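Long-range contacts in insecticidal crystal protein Cry7Cal (Bacillus thuringiensis, PDB 5ZI1), which is a three-domain delta-endotoxin active against locusts, probably binding gut receptors and opening pores in the membranes of their cells: residues F126-F131 against Q146-H151; R239-E244 against I468-A473; L296-V301 against S319-Y324; P505-F510 against Y579-N584. One frame throughout, in Å; residues are numbered along the deposited sequence.

Interaction 1 (F126-F131 against Q146-H151); sequences FAMPSF and QAANLH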
loop_
_atom_site.group_PDB
_atom_site.type_symbol
_atom_site.label_atom_id
_atom_site.label_comp_id
_atom_site.label_asym_id
_atom_site.label_seq_id
_atom_site.Cartn_x
_atom_site.Cartn_y
_atom_site.Cartn_z
ATOM N N PHE A 126 -25.526 -4.505 -12.600
ATOM C CA PHE A 126 -26.096 -5.848 -12.509
ATOM C C PHE A 126 -25.098 -6.856 -11.940
ATOM O O PHE A 126 -25.483 -7.744 -11.169
ATOM C CB PHE A 126 -26.588 -6.300 -13.886
ATOM C CG PHE A 126 -27.156 -7.691 -13.904
ATOM C CD1 PHE A 126 -26.343 -8.787 -14.181
ATOM C CD2 PHE A 126 -28.490 -7.913 -13.635
ATOM C CE1 PHE A 126 -26.866 -10.070 -14.192
ATOM C CE2 PHE A 126 -29.017 -9.197 -13.651
ATOM C CZ PHE A 126 -28.207 -10.266 -13.931
ATOM N N ALA A 127 -23.813 -6.743 -12.300
ATOM C CA ALA A 127 -22.871 -7.828 -11.995
ATOM C C ALA A 127 -22.223 -7.723 -10.619
ATOM O O ALA A 127 -21.974 -8.750 -9.985
ATOM C CB ALA A 127 -21.772 -7.886 -13.050
ATOM N N MET A 128 -21.913 -6.511 -10.155
ATOM C CA MET A 128 -21.245 -6.348 -8.863
ATOM C C MET A 128 -21.837 -7.176 -7.732
ATOM O O MET A 128 -21.046 -7.768 -6.976
ATOM C CB MET A 128 -21.216 -4.859 -8.476
ATOM C CG MET A 128 -20.196 -4.045 -9.279
ATOM S SD MET A 128 -18.514 -4.753 -9.256
ATOM C CE MET A 128 -18.026 -4.483 -7.551
ATOM N N PRO A 129 -23.174 -7.269 -7.543
ATOM C CA PRO A 129 -23.685 -8.091 -6.434
ATOM C C PRO A 129 -23.224 -9.540 -6.481
ATOM O O PRO A 129 -23.090 -10.162 -5.424
ATOM C CB PRO A 129 -25.216 -7.977 -6.578
ATOM C CG PRO A 129 -25.427 -6.672 -7.214
ATOM C CD PRO A 129 -24.266 -6.503 -8.182
ATOM N N SER A 130 -22.978 -10.102 -7.665
ATOM C CA SER A 130 -22.466 -11.471 -7.737
ATOM C C SER A 130 -21.074 -11.613 -7.118
ATOM O O SER A 130 -20.642 -12.741 -6.843
ATOM C CB SER A 130 -22.416 -11.944 -9.191
ATOM O OG SER A 130 -23.686 -11.824 -9.818
ATOM N N PHE A 131 -20.358 -10.509 -6.899
ATOM C CA PHE A 131 -19.015 -10.568 -6.330
ATOM C C PHE A 131 -19.020 -10.362 -4.822
ATOM O O PHE A 131 -17.951 -10.265 -4.209
ATOM C CB PHE A 131 -18.096 -9.543 -7.014
ATOM C CG PHE A 131 -18.123 -9.609 -8.533
ATOM C CD1 PHE A 131 -18.119 -10.834 -9.197
ATOM C CD2 PHE A 131 -18.167 -8.452 -9.284
ATOM C CE1 PHE A 131 -18.150 -10.893 -10.566
ATOM C CE2 PHE A 131 -18.206 -8.506 -10.659
ATOM C CZ PHE A 131 -18.194 -9.724 -11.295
ATOM N N GLN A 146 -11.331 -5.640 -7.513
ATOM C CA GLN A 146 -10.798 -5.380 -8.850
ATOM C C GLN A 146 -11.899 -4.970 -9.824
ATOM O O GLN A 146 -11.685 -4.102 -10.682
ATOM C CB GLN A 146 -10.045 -6.606 -9.371
ATOM C CG GLN A 146 -8.841 -6.964 -8.544
ATOM C CD GLN A 146 -7.635 -6.065 -8.804
ATOM O OE1 GLN A 146 -7.527 -5.433 -9.850
ATOM N NE2 GLN A 146 -6.710 -6.026 -7.845
ATOM N N ALA A 147 -13.074 -5.596 -9.724
ATOM C CA ALA A 147 -14.195 -5.197 -10.566
ATOM C C ALA A 147 -14.722 -3.838 -10.141
ATOM O O ALA A 147 -15.049 -2.992 -10.983
ATOM C CB ALA A 147 -15.302 -6.245 -10.497
ATOM N N ALA A 148 -14.812 -3.616 -8.829
ATOM C CA ALA A 148 -15.159 -2.300 -8.324
ATOM C C ALA A 148 -14.265 -1.251 -8.958
ATOM O O ALA A 148 -14.732 -0.205 -9.437
ATOM C CB ALA A 148 -15.023 -2.281 -6.801
ATOM N N ASN A 149 -12.966 -1.540 -8.997
ATOM C CA ASN A 149 -12.018 -0.598 -9.560
ATOM C C ASN A 149 -12.347 -0.282 -11.011
ATOM O O ASN A 149 -12.348 0.886 -11.422
ATOM C CB ASN A 149 -10.606 -1.162 -9.440
ATOM C CG ASN A 149 -9.598 -0.214 -9.965
ATOM O OD1 ASN A 149 -9.405 0.873 -9.408
ATOM N ND2 ASN A 149 -8.985 -0.574 -11.072
ATOM N N LEU A 150 -12.630 -1.310 -11.811
ATOM C CA LEU A 150 -12.953 -1.060 -13.214
ATOM C C LEU A 150 -14.209 -0.209 -13.355
ATOM O O LEU A 150 -14.283 0.654 -14.234
ATOM C CB LEU A 150 -13.124 -2.380 -13.961
ATOM C CG LEU A 150 -11.894 -3.281 -14.097
ATOM C CD1 LEU A 150 -12.268 -4.514 -14.896
ATOM C CD2 LEU A 150 -10.737 -2.538 -14.754
ATOM N N HIS A 151 -15.212 -0.448 -12.506
ATOM C CA HIS A 151 -16.470 0.291 -12.595
ATOM C C HIS A 151 -16.237 1.771 -12.349
ATOM O O HIS A 151 -16.670 2.620 -13.133
ATOM C CB HIS A 151 -17.475 -0.278 -11.584
ATOM C CG HIS A 151 -18.866 0.268 -11.728
ATOM N ND1 HIS A 151 -19.815 0.153 -10.733
ATOM C CD2 HIS A 151 -19.473 0.916 -12.752
ATOM C CE1 HIS A 151 -20.942 0.711 -11.139
ATOM N NE2 HIS A 151 -20.762 1.174 -12.363
#
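In the alpha-helical bundle that forms domain I of this three-domain Cry toxin, Met128 and Phe131, at the C-terminal end region of helix 107-127, pack on Ala147 and Ala148 of helix 141-165, the helix that in this family runs through the middle of the bundle. Every residue that touches is buried, and no hydrogen bond crosses between the two segments: sulfur, methyl and ring carbons do the work. The bent Met128 chain reaches the alanines with its last two atoms. SD lies 3.8 Å from Ala147 CB, while the turn at chi3 (-69°) lays CE against the next residue, 3.6 Å from Ala148 N and 3.8 Å from Ala148 CB. The small alanine side chains let the methionine tip come this close to the helix backbone. Ala147 CB is shared, for Phe131 CE2 approaches it obliquely at 3.7 Å, so that sulfur and ring meet on one methyl group. Nearer the other end of the contact, His151 ND1 lies a loose 4.5 Å from Met128 CG. Its imidazole is held from outside the two segments: ND1 is hydrogen-bonded to Tyr186 OH and NE2 to Glu121 OE2, which together fix the ring's rotation, and the Phe124 ring lies almost parallel to it. Helix 73-101 covers Phe131 through Leu83. Within 126-131, the Phe131 ring has the carbonyl oxygen Ala127 O over one face, offset toward the rim, and Met128 SD in its plane at the edge, 3.7 Å from Phe131 CD2.

Interaction 2 (R239-E244 against I468-A473); sequences RTYPME and ITQIPA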
loop_
_atom_site.group_PDB
_atom_site.type_symbol
_atom_site.label_atom_id
_atom_site.label_comp_id
_atom_site.label_asym_id
_atom_site.label_seq_id
_atom_site.Cartn_x
_atom_site.Cartn_y
_atom_site.Cartn_z
ATOM N N ARG A 239 -13.484 15.712 -11.682
ATOM C CA ARG A 239 -13.612 17.124 -11.337
ATOM C C ARG A 239 -12.618 17.526 -10.260
ATOM O O ARG A 239 -12.047 18.619 -10.320
ATOM C CB ARG A 239 -15.030 17.433 -10.869
ATOM C CG ARG A 239 -16.006 17.544 -11.997
ATOM C CD ARG A 239 -17.430 17.724 -11.500
ATOM N NE ARG A 239 -18.319 17.287 -12.560
ATOM C CZ ARG A 239 -19.637 17.183 -12.461
ATOM N NH1 ARG A 239 -20.257 17.500 -11.333
ATOM N NH2 ARG A 239 -20.327 16.751 -13.509
ATOM N N THR A 240 -12.427 16.664 -9.257
ATOM C CA THR A 240 -11.460 16.936 -8.204
ATOM C C THR A 240 -10.037 16.716 -8.699
ATOM O O THR A 240 -9.104 17.360 -8.205
ATOM C CB THR A 240 -11.745 16.051 -6.990
ATOM O OG1 THR A 240 -13.141 16.092 -6.680
ATOM C CG2 THR A 240 -10.968 16.508 -5.783
ATOM N N TYR A 241 -9.860 15.854 -9.694
ATOM C CA TYR A 241 -8.549 15.555 -10.268
ATOM C C TYR A 241 -8.647 15.679 -11.783
ATOM O O TYR A 241 -8.693 14.670 -12.507
ATOM C CB TYR A 241 -8.059 14.175 -9.825
ATOM C CG TYR A 241 -7.908 14.065 -8.316
ATOM C CD1 TYR A 241 -8.948 13.580 -7.521
ATOM C CD2 TYR A 241 -6.736 14.463 -7.683
ATOM C CE1 TYR A 241 -8.813 13.491 -6.131
ATOM C CE2 TYR A 241 -6.594 14.378 -6.298
ATOM C CZ TYR A 241 -7.628 13.890 -5.528
ATOM O OH TYR A 241 -7.479 13.818 -4.151
ATOM N N PRO A 242 -8.677 16.913 -12.301
ATOM C CA PRO A 242 -8.760 17.122 -13.752
ATOM C C PRO A 242 -7.441 16.969 -14.489
ATOM O O PRO A 242 -7.421 17.139 -15.716
ATOM C CB PRO A 242 -9.271 18.569 -13.861
ATOM C CG PRO A 242 -8.686 19.246 -12.667
ATOM C CD PRO A 242 -8.691 18.188 -11.557
ATOM N N MET A 243 -6.340 16.664 -13.807
ATOM C CA MET A 243 -5.100 16.374 -14.518
ATOM C C MET A 243 -4.300 15.308 -13.780
ATOM O O MET A 243 -4.657 14.870 -12.679
ATOM C CB MET A 243 -4.267 17.644 -14.733
ATOM C CG MET A 243 -3.690 18.269 -13.478
ATOM S SD MET A 243 -3.417 20.052 -13.714
ATOM C CE MET A 243 -3.199 20.171 -15.494
ATOM N N GLU A 244 -3.218 14.882 -14.433
ATOM C CA GLU A 244 -2.367 13.818 -13.922
ATOM C C GLU A 244 -1.974 14.082 -12.478
ATOM O O GLU A 244 -1.625 15.203 -12.107
ATOM C CB GLU A 244 -1.132 13.678 -14.804
ATOM C CG GLU A 244 -1.497 13.437 -16.258
ATOM C CD GLU A 244 -0.286 13.436 -17.171
ATOM O OE1 GLU A 244 0.847 13.457 -16.639
ATOM O OE2 GLU A 244 -0.467 13.409 -18.414
ATOM N N ILE A 468 -0.764 17.451 -10.411
ATOM C CA ILE A 468 -1.136 17.504 -9.007
ATOM C C ILE A 468 -0.205 16.564 -8.256
ATOM O O ILE A 468 -0.121 15.372 -8.570
ATOM C CB ILE A 468 -2.605 17.125 -8.797
ATOM C CG1 ILE A 468 -3.526 18.216 -9.370
ATOM C CG2 ILE A 468 -2.847 16.935 -7.331
ATOM C CD1 ILE A 468 -4.945 17.719 -9.707
ATOM N N THR A 469 0.522 17.099 -7.291
ATOM C CA THR A 469 1.434 16.302 -6.497
ATOM C C THR A 469 0.740 15.992 -5.187
ATOM O O THR A 469 0.407 16.905 -4.422
ATOM C CB THR A 469 2.763 17.026 -6.266
ATOM O OG1 THR A 469 3.236 17.533 -7.518
ATOM C CG2 THR A 469 3.792 16.035 -5.723
ATOM N N GLN A 470 0.489 14.713 -4.942
ATOM C CA GLN A 470 -0.236 14.302 -3.749
ATOM C C GLN A 470 0.791 13.665 -2.826
ATOM O O GLN A 470 1.332 12.592 -3.125
ATOM C CB GLN A 470 -1.395 13.365 -4.087
ATOM C CG GLN A 470 -2.243 12.952 -2.885
ATOM C CD GLN A 470 -3.208 11.822 -3.214
ATOM O OE1 GLN A 470 -2.794 10.683 -3.389
ATOM N NE2 GLN A 470 -4.499 12.139 -3.316
ATOM N N ILE A 471 1.063 14.341 -1.719
ATOM C CA ILE A 471 2.111 13.978 -0.786
ATOM C C ILE A 471 1.434 13.625 0.531
ATOM O O ILE A 471 0.736 14.465 1.108
ATOM C CB ILE A 471 3.123 15.114 -0.574
ATOM C CG1 ILE A 471 3.733 15.556 -1.905
ATOM C CG2 ILE A 471 4.193 14.668 0.407
ATOM C CD1 ILE A 471 4.846 16.606 -1.743
ATOM N N PRO A 472 1.603 12.406 1.036
ATOM C CA PRO A 472 0.969 12.047 2.300
ATOM C C PRO A 472 1.554 12.856 3.431
ATOM O O PRO A 472 2.731 13.210 3.427
ATOM C CB PRO A 472 1.300 10.559 2.453
ATOM C CG PRO A 472 1.413 10.092 1.045
ATOM C CD PRO A 472 2.070 11.229 0.299
ATOM N N ALA A 473 0.705 13.163 4.402
ATOM C CA ALA A 473 1.180 13.864 5.584
ATOM C C ALA A 473 2.328 13.113 6.248
ATOM O O ALA A 473 3.223 13.736 6.829
ATOM C CB ALA A 473 0.016 14.073 6.563
#
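Tyr241 OH comes within 3.5 Å of Gln470 NE2, and both groups are hydrogen-bonded to the same carboxylate oxygen, Glu596 OE2, while Tyr561 OH is a further partner of the tyrosine. The contact joins the linker that leaves the helical domain I to strand 468-472 of the domain III beta-sandwich. The two side chains cross at about a right angle, with phenol ring and amide 88° apart, so they meet at their polar ends and do not stack. A hydroxyl and an amide brought together on one acidic oxygen would be expected to stabilise its negative charge. Thr240 O is bonded to Arg525 NH2, and Arg525 also makes a cation-pi contact with the Tyr241 ring. Between the backbones one hydrogen bond crosses, from Ile468 N to Glu244 O at 2.9 Å; the N-H arrives nearly in line with the carbonyl bond (C=O...N 162°). Just beyond it, strand 245-246 pairs in parallel with 468-472, which continues the linker as an added strand of the sheet. Ile468 points its longer branch at the linker: CD1 stands roughly anti to CA (chi2 158°) and lies among residues 240-243. This one methyl lies 4.2 Å from Tyr241 CD2, 4.2 Å from Pro242 CD and 4.0 Å from Met243 CG.

Interaction 3 (L296-V301 against S319-Y324); sequences LTKINV and SVVTQY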
loop_
_atom_site.group_PDB
_atom_site.type_symbol
_atom_site.label_atom_id
_atom_site.label_comp_id
_atom_site.label_asym_id
_atom_site.label_seq_id
_atom_site.Cartn_x
_atom_site.Cartn_y
_atom_site.Cartn_z
ATOM N N LEU A 296 15.202 2.997 5.362
ATOM C CA LEU A 296 16.171 2.164 6.067
ATOM C C LEU A 296 17.575 2.567 5.645
ATOM O O LEU A 296 17.904 2.524 4.457
ATOM C CB LEU A 296 15.915 0.695 5.766
ATOM C CG LEU A 296 16.738 -0.309 6.559
ATOM C CD1 LEU A 296 16.606 -0.026 8.031
ATOM C CD2 LEU A 296 16.277 -1.727 6.239
ATOM N N THR A 297 18.408 2.970 6.599
ATOM C CA THR A 297 19.771 3.340 6.239
ATOM C C THR A 297 20.844 2.391 6.769
ATOM O O THR A 297 21.973 2.436 6.272
ATOM C CB THR A 297 20.079 4.767 6.717
ATOM O OG1 THR A 297 20.099 4.793 8.150
ATOM C CG2 THR A 297 18.985 5.737 6.239
ATOM N N LYS A 298 20.535 1.530 7.738
ATOM C CA LYS A 298 21.551 0.630 8.289
ATOM C C LYS A 298 20.880 -0.557 8.968
ATOM O O LYS A 298 19.784 -0.431 9.505
ATOM C CB LYS A 298 22.458 1.357 9.293
ATOM C CG LYS A 298 23.823 1.768 8.751
ATOM C CD LYS A 298 24.410 2.960 9.513
ATOM C CE LYS A 298 24.521 2.706 11.017
ATOM N NZ LYS A 298 24.577 4.001 11.784
ATOM N N ILE A 299 21.554 -1.707 8.944
ATOM C CA ILE A 299 21.175 -2.863 9.752
ATOM C C ILE A 299 22.429 -3.439 10.385
ATOM O O ILE A 299 23.411 -3.719 9.687
ATOM C CB ILE A 299 20.486 -3.975 8.942
ATOM C CG1 ILE A 299 19.330 -3.461 8.109
ATOM C CG2 ILE A 299 20.015 -5.079 9.881
ATOM C CD1 ILE A 299 18.830 -4.491 7.130
ATOM N N ASN A 300 22.392 -3.663 11.691
ATOM C CA ASN A 300 23.466 -4.372 12.357
ATOM C C ASN A 300 22.941 -5.690 12.917
ATOM O O ASN A 300 21.840 -5.743 13.475
ATOM C CB ASN A 300 24.085 -3.539 13.476
ATOM C CG ASN A 300 25.184 -4.321 14.229
ATOM O OD1 ASN A 300 25.049 -4.641 15.419
ATOM N ND2 ASN A 300 26.251 -4.667 13.512
ATOM N N VAL A 301 23.725 -6.754 12.776
ATOM C CA VAL A 301 23.403 -8.042 13.376
ATOM C C VAL A 301 24.543 -8.441 14.301
ATOM O O VAL A 301 25.718 -8.286 13.953
ATOM C CB VAL A 301 23.151 -9.120 12.302
ATOM C CG1 VAL A 301 23.134 -10.522 12.917
ATOM C CG2 VAL A 301 21.859 -8.846 11.586
ATOM N N SER A 319 19.911 -4.307 15.172
ATOM C CA SER A 319 19.607 -2.895 15.264
ATOM C C SER A 319 19.193 -2.404 13.895
ATOM O O SER A 319 19.591 -2.961 12.873
ATOM C CB SER A 319 20.798 -2.081 15.769
ATOM O OG SER A 319 20.855 -2.144 17.183
ATOM N N VAL A 320 18.394 -1.347 13.887
ATOM C CA VAL A 320 17.856 -0.815 12.650
ATOM C C VAL A 320 17.927 0.697 12.734
ATOM O O VAL A 320 17.553 1.286 13.754
ATOM C CB VAL A 320 16.416 -1.306 12.423
ATOM C CG1 VAL A 320 15.660 -0.360 11.540
ATOM C CG2 VAL A 320 16.448 -2.690 11.811
ATOM N N VAL A 321 18.429 1.323 11.677
ATOM C CA VAL A 321 18.572 2.765 11.618
ATOM C C VAL A 321 17.775 3.259 10.423
ATOM O O VAL A 321 17.853 2.680 9.332
ATOM C CB VAL A 321 20.047 3.200 11.520
ATOM C CG1 VAL A 321 20.128 4.723 11.464
ATOM C CG2 VAL A 321 20.823 2.671 12.708
ATOM N N THR A 322 16.991 4.303 10.642
ATOM C CA THR A 322 16.193 4.917 9.593
ATOM C C THR A 322 16.354 6.430 9.666
ATOM O O THR A 322 16.747 6.985 10.702
ATOM C CB THR A 322 14.696 4.556 9.722
ATOM O OG1 THR A 322 14.178 5.128 10.930
ATOM C CG2 THR A 322 14.491 3.046 9.763
ATOM N N GLN A 323 16.019 7.087 8.550
ATOM C CA GLN A 323 15.836 8.529 8.480
ATOM C C GLN A 323 14.443 8.849 7.939
ATOM O O GLN A 323 13.938 8.146 7.055
ATOM C CB GLN A 323 16.884 9.169 7.577
ATOM C CG GLN A 323 18.303 9.065 8.123
ATOM C CD GLN A 323 19.365 9.430 7.108
ATOM O OE1 GLN A 323 19.079 10.057 6.082
ATOM N NE2 GLN A 323 20.606 9.043 7.388
ATOM N N TYR A 324 13.835 9.927 8.453
ATOM C CA TYR A 324 12.607 10.461 7.875
ATOM C C TYR A 324 12.909 11.089 6.519
ATOM O O TYR A 324 14.060 11.200 6.108
ATOM C CB TYR A 324 11.969 11.484 8.809
ATOM C CG TYR A 324 11.516 10.879 10.120
ATOM C CD1 TYR A 324 10.797 9.685 10.147
ATOM C CD2 TYR A 324 11.800 11.501 11.331
ATOM C CE1 TYR A 324 10.379 9.134 11.339
ATOM C CE2 TYR A 324 11.386 10.952 12.535
ATOM C CZ TYR A 324 10.675 9.773 12.528
ATOM O OH TYR A 324 10.258 9.227 13.721
#
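A classic beta bulge interrupts the hairpin of strands 294-306 and 312-324 in the beta-prism domain II: Thr297 and Lys298 both face Val321. Val321 O receives Thr297 N at 2.8 Å and, more weakly, Lys298 N at 3.3 Å. Thr297 carries the distortion, its psi of -16° turning the chain out of the extended form, and the register moves by one residue between Leu296 and Lys298. Regular antiparallel pairing resumes with Val321 N to Lys298 O at 3.1 Å. Asn300 and Ser319 then form a hydrogen-bonded pair, Ser319 N to Asn300 O at 2.9 Å and Asn300 N to Ser319 O at 3.1 Å. On the Lys298 side of the sheet, lysine and Val321 lie side by side and point the same way, with Lys298 CB and Val321 CB 3.8 Å apart. On the other side Leu296 has CG anti to its backbone N (chi1 -173°), and its CD1 branch touches Val320 CG1 at 3.6 Å, the two side chains crossing at about a right angle. The hairpin forms the middle of a four-stranded Greek-key sheet, with strand 331-336 flanking 312-324 and strand 343-348 flanking 294-306; Leu296, Ile299 and Val320 face strand 430-437, where they meet Leu432, Val435 and Tyr434.

Interaction 4 (P505-F510 against Y579-N584); sequences PSNQVF and YIIKAN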
loop_
_atom_site.group_PDB
_atom_site.type_symbol
_atom_site.label_atom_id
_atom_site.label_comp_id
_atom_site.label_asym_id
_atom_site.label_seq_id
_atom_site.Cartn_x
_atom_site.Cartn_y
_atom_site.Cartn_z
ATOM N N PRO A 505 0.354 21.654 21.773
ATOM C CA PRO A 505 1.099 22.700 22.486
ATOM C C PRO A 505 0.994 24.044 21.801
ATOM O O PRO A 505 0.829 25.072 22.464
ATOM C CB PRO A 505 2.546 22.175 22.476
ATOM C CG PRO A 505 2.443 20.716 22.198
ATOM C CD PRO A 505 1.220 20.548 21.339
ATOM N N SER A 506 1.091 24.060 20.477
ATOM C CA SER A 506 1.040 25.290 19.709
ATOM C C SER A 506 0.295 24.994 18.410
ATOM O O SER A 506 -0.270 23.911 18.222
ATOM C CB SER A 506 2.453 25.846 19.469
ATOM O OG SER A 506 3.114 25.151 18.427
ATOM N N ASN A 507 0.293 25.971 17.504
ATOM C CA ASN A 507 -0.439 25.820 16.258
ATOM C C ASN A 507 0.217 24.825 15.309
ATOM O O ASN A 507 -0.464 24.281 14.433
ATOM C CB ASN A 507 -0.567 27.179 15.563
ATOM C CG ASN A 507 -1.507 28.128 16.284
ATOM O OD1 ASN A 507 -2.278 27.734 17.173
ATOM N ND2 ASN A 507 -1.454 29.395 15.895
ATOM N N GLN A 508 1.521 24.600 15.443
ATOM C CA GLN A 508 2.249 23.829 14.446
ATOM C C GLN A 508 1.893 22.352 14.536
ATOM O O GLN A 508 1.896 21.764 15.622
ATOM C CB GLN A 508 3.752 24.023 14.625
ATOM C CG GLN A 508 4.552 23.410 13.495
ATOM C CD GLN A 508 5.975 23.942 13.407
ATOM O OE1 GLN A 508 6.941 23.181 13.490
ATOM N NE2 GLN A 508 6.107 25.253 13.223
ATOM N N VAL A 509 1.588 21.746 13.388
ATOM C CA VAL A 509 1.264 20.322 13.349
ATOM C C VAL A 509 2.466 19.505 12.895
ATOM O O VAL A 509 2.897 18.582 13.598
ATOM C CB VAL A 509 0.055 20.043 12.444
ATOM C CG1 VAL A 509 -0.178 18.543 12.341
ATOM C CG2 VAL A 509 -1.193 20.778 12.960
ATOM N N PHE A 510 3.019 19.815 11.720
ATOM C CA PHE A 510 4.152 19.032 11.244
ATOM C C PHE A 510 5.093 19.895 10.418
ATOM O O PHE A 510 4.761 21.019 10.026
ATOM C CB PHE A 510 3.689 17.794 10.453
ATOM C CG PHE A 510 3.048 18.086 9.106
ATOM C CD1 PHE A 510 3.789 18.576 8.042
ATOM C CD2 PHE A 510 1.717 17.779 8.886
ATOM C CE1 PHE A 510 3.207 18.801 6.809
ATOM C CE2 PHE A 510 1.138 17.995 7.653
ATOM C CZ PHE A 510 1.883 18.509 6.615
ATOM N N TYR A 579 -0.377 24.154 9.923
ATOM C CA TYR A 579 -0.753 24.725 11.202
ATOM C C TYR A 579 -2.244 24.543 11.422
ATOM O O TYR A 579 -3.031 24.547 10.476
ATOM C CB TYR A 579 -0.430 26.228 11.281
ATOM C CG TYR A 579 0.997 26.608 10.998
ATOM C CD1 TYR A 579 1.440 26.778 9.704
ATOM C CD2 TYR A 579 1.891 26.832 12.030
ATOM C CE1 TYR A 579 2.744 27.139 9.437
ATOM C CE2 TYR A 579 3.206 27.194 11.777
ATOM C CZ TYR A 579 3.623 27.348 10.475
ATOM O OH TYR A 579 4.924 27.714 10.199
ATOM N N ILE A 580 -2.617 24.394 12.685
ATOM C CA ILE A 580 -3.989 24.516 13.141
ATOM C C ILE A 580 -4.013 25.712 14.070
ATOM O O ILE A 580 -3.297 25.727 15.076
ATOM C CB ILE A 580 -4.479 23.259 13.871
ATOM C CG1 ILE A 580 -4.495 22.046 12.937
ATOM C CG2 ILE A 580 -5.857 23.501 14.480
ATOM C CD1 ILE A 580 -5.455 22.181 11.781
ATOM N N ILE A 581 -4.832 26.709 13.747
ATOM C CA ILE A 581 -4.915 27.918 14.559
ATOM C C ILE A 581 -5.784 27.567 15.762
ATOM O O ILE A 581 -7.018 27.569 15.669
ATOM C CB ILE A 581 -5.474 29.102 13.766
ATOM C CG1 ILE A 581 -4.758 29.213 12.416
ATOM C CG2 ILE A 581 -5.335 30.402 14.554
ATOM C CD1 ILE A 581 -3.246 29.275 12.521
ATOM N N LYS A 582 -5.139 27.250 16.893
ATOM C CA LYS A 582 -5.867 26.759 18.065
ATOM C C LYS A 582 -6.991 27.707 18.466
ATOM O O LYS A 582 -8.125 27.276 18.689
ATOM C CB LYS A 582 -4.912 26.556 19.245
ATOM C CG LYS A 582 -4.004 25.355 19.138
ATOM C CD LYS A 582 -3.244 25.120 20.441
ATOM C CE LYS A 582 -4.029 24.246 21.401
ATOM N NZ LYS A 582 -4.738 24.974 22.476
ATOM N N ALA A 583 -6.684 29.010 18.537
ATOM C CA ALA A 583 -7.598 30.002 19.101
ATOM C C ALA A 583 -8.946 30.024 18.405
ATOM O O ALA A 583 -9.967 30.293 19.045
ATOM C CB ALA A 583 -6.976 31.392 19.027
ATOM N N ASN A 584 -8.977 29.751 17.101
ATOM C CA ASN A 584 -10.209 29.817 16.328
ATOM C C ASN A 584 -10.686 28.437 15.892
ATOM O O ASN A 584 -11.507 28.321 14.976
ATOM C CB ASN A 584 -10.007 30.728 15.120
ATOM C CG ASN A 584 -9.437 32.078 15.506
ATOM O OD1 ASN A 584 -8.215 32.271 15.536
ATOM N ND2 ASN A 584 -10.323 33.023 15.809
HETATM O O HOH W 1 -4.046 30.116 17.762
#
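Asn507 grips the opposing segment 579-584 twice, with its backbone and with its side chain, near the start of strand 508-513, beside strand 575-580 of the domain III beta-sandwich. Its carbonyl oxygen Asn507 O takes Ile580 N at 2.8 Å. Its amide oxygen Asn507 OD1 takes Lys582 N at 2.9 Å in an almost straight bond (173°), although the donor stands well above the amide plane. CG stands anti to the carbonyl carbon (chi1 -70°), on the side of residues 580-582, and the side chain carries the contact on to Lys582, two residues beyond Ile580. Beside this grip, Val509 CG2 packs on Ile580 CG1 at 3.5 Å. On the other face of the sheet, Gln508 and Tyr579 form a non-hydrogen-bonded pair: the glutamine amide stands steeply to the ring, with Gln508 NE2 3.8 Å from Tyr579 CE2. Farther out, Val509 is backbone-bonded to Leu578 and Asn480, while Tyr579 and Ile581 are bonded to strand 534-538 on their far side. One water extends the asparagine's reach, giving a proton to Asn507 OD1 at 3.0 Å and accepting Ala583 N at 3.0 Å.

How the interactions relate
The four contacts sample all three domains of the toxin. Interaction 1 lies in the helical bundle, interaction 3 in the beta-prism and interaction 4 in the C-terminal sandwich; interaction 2 ties the linker after the bundle to that sandwich. Along the chain interaction 1 comes first, interaction 3 falls between the two segments of interaction 2, and interaction 4 is last, so interaction 2 brings together residues from before and after the prism. Interactions 1 and 3 are on opposite sides of the chain's centre, their centres about 42 Å apart. Interactions 2 and 4, with centres about 25 Å apart, touch inside the sandwich, Ala473 CB lying 4.2 Å from Phe510 CE2.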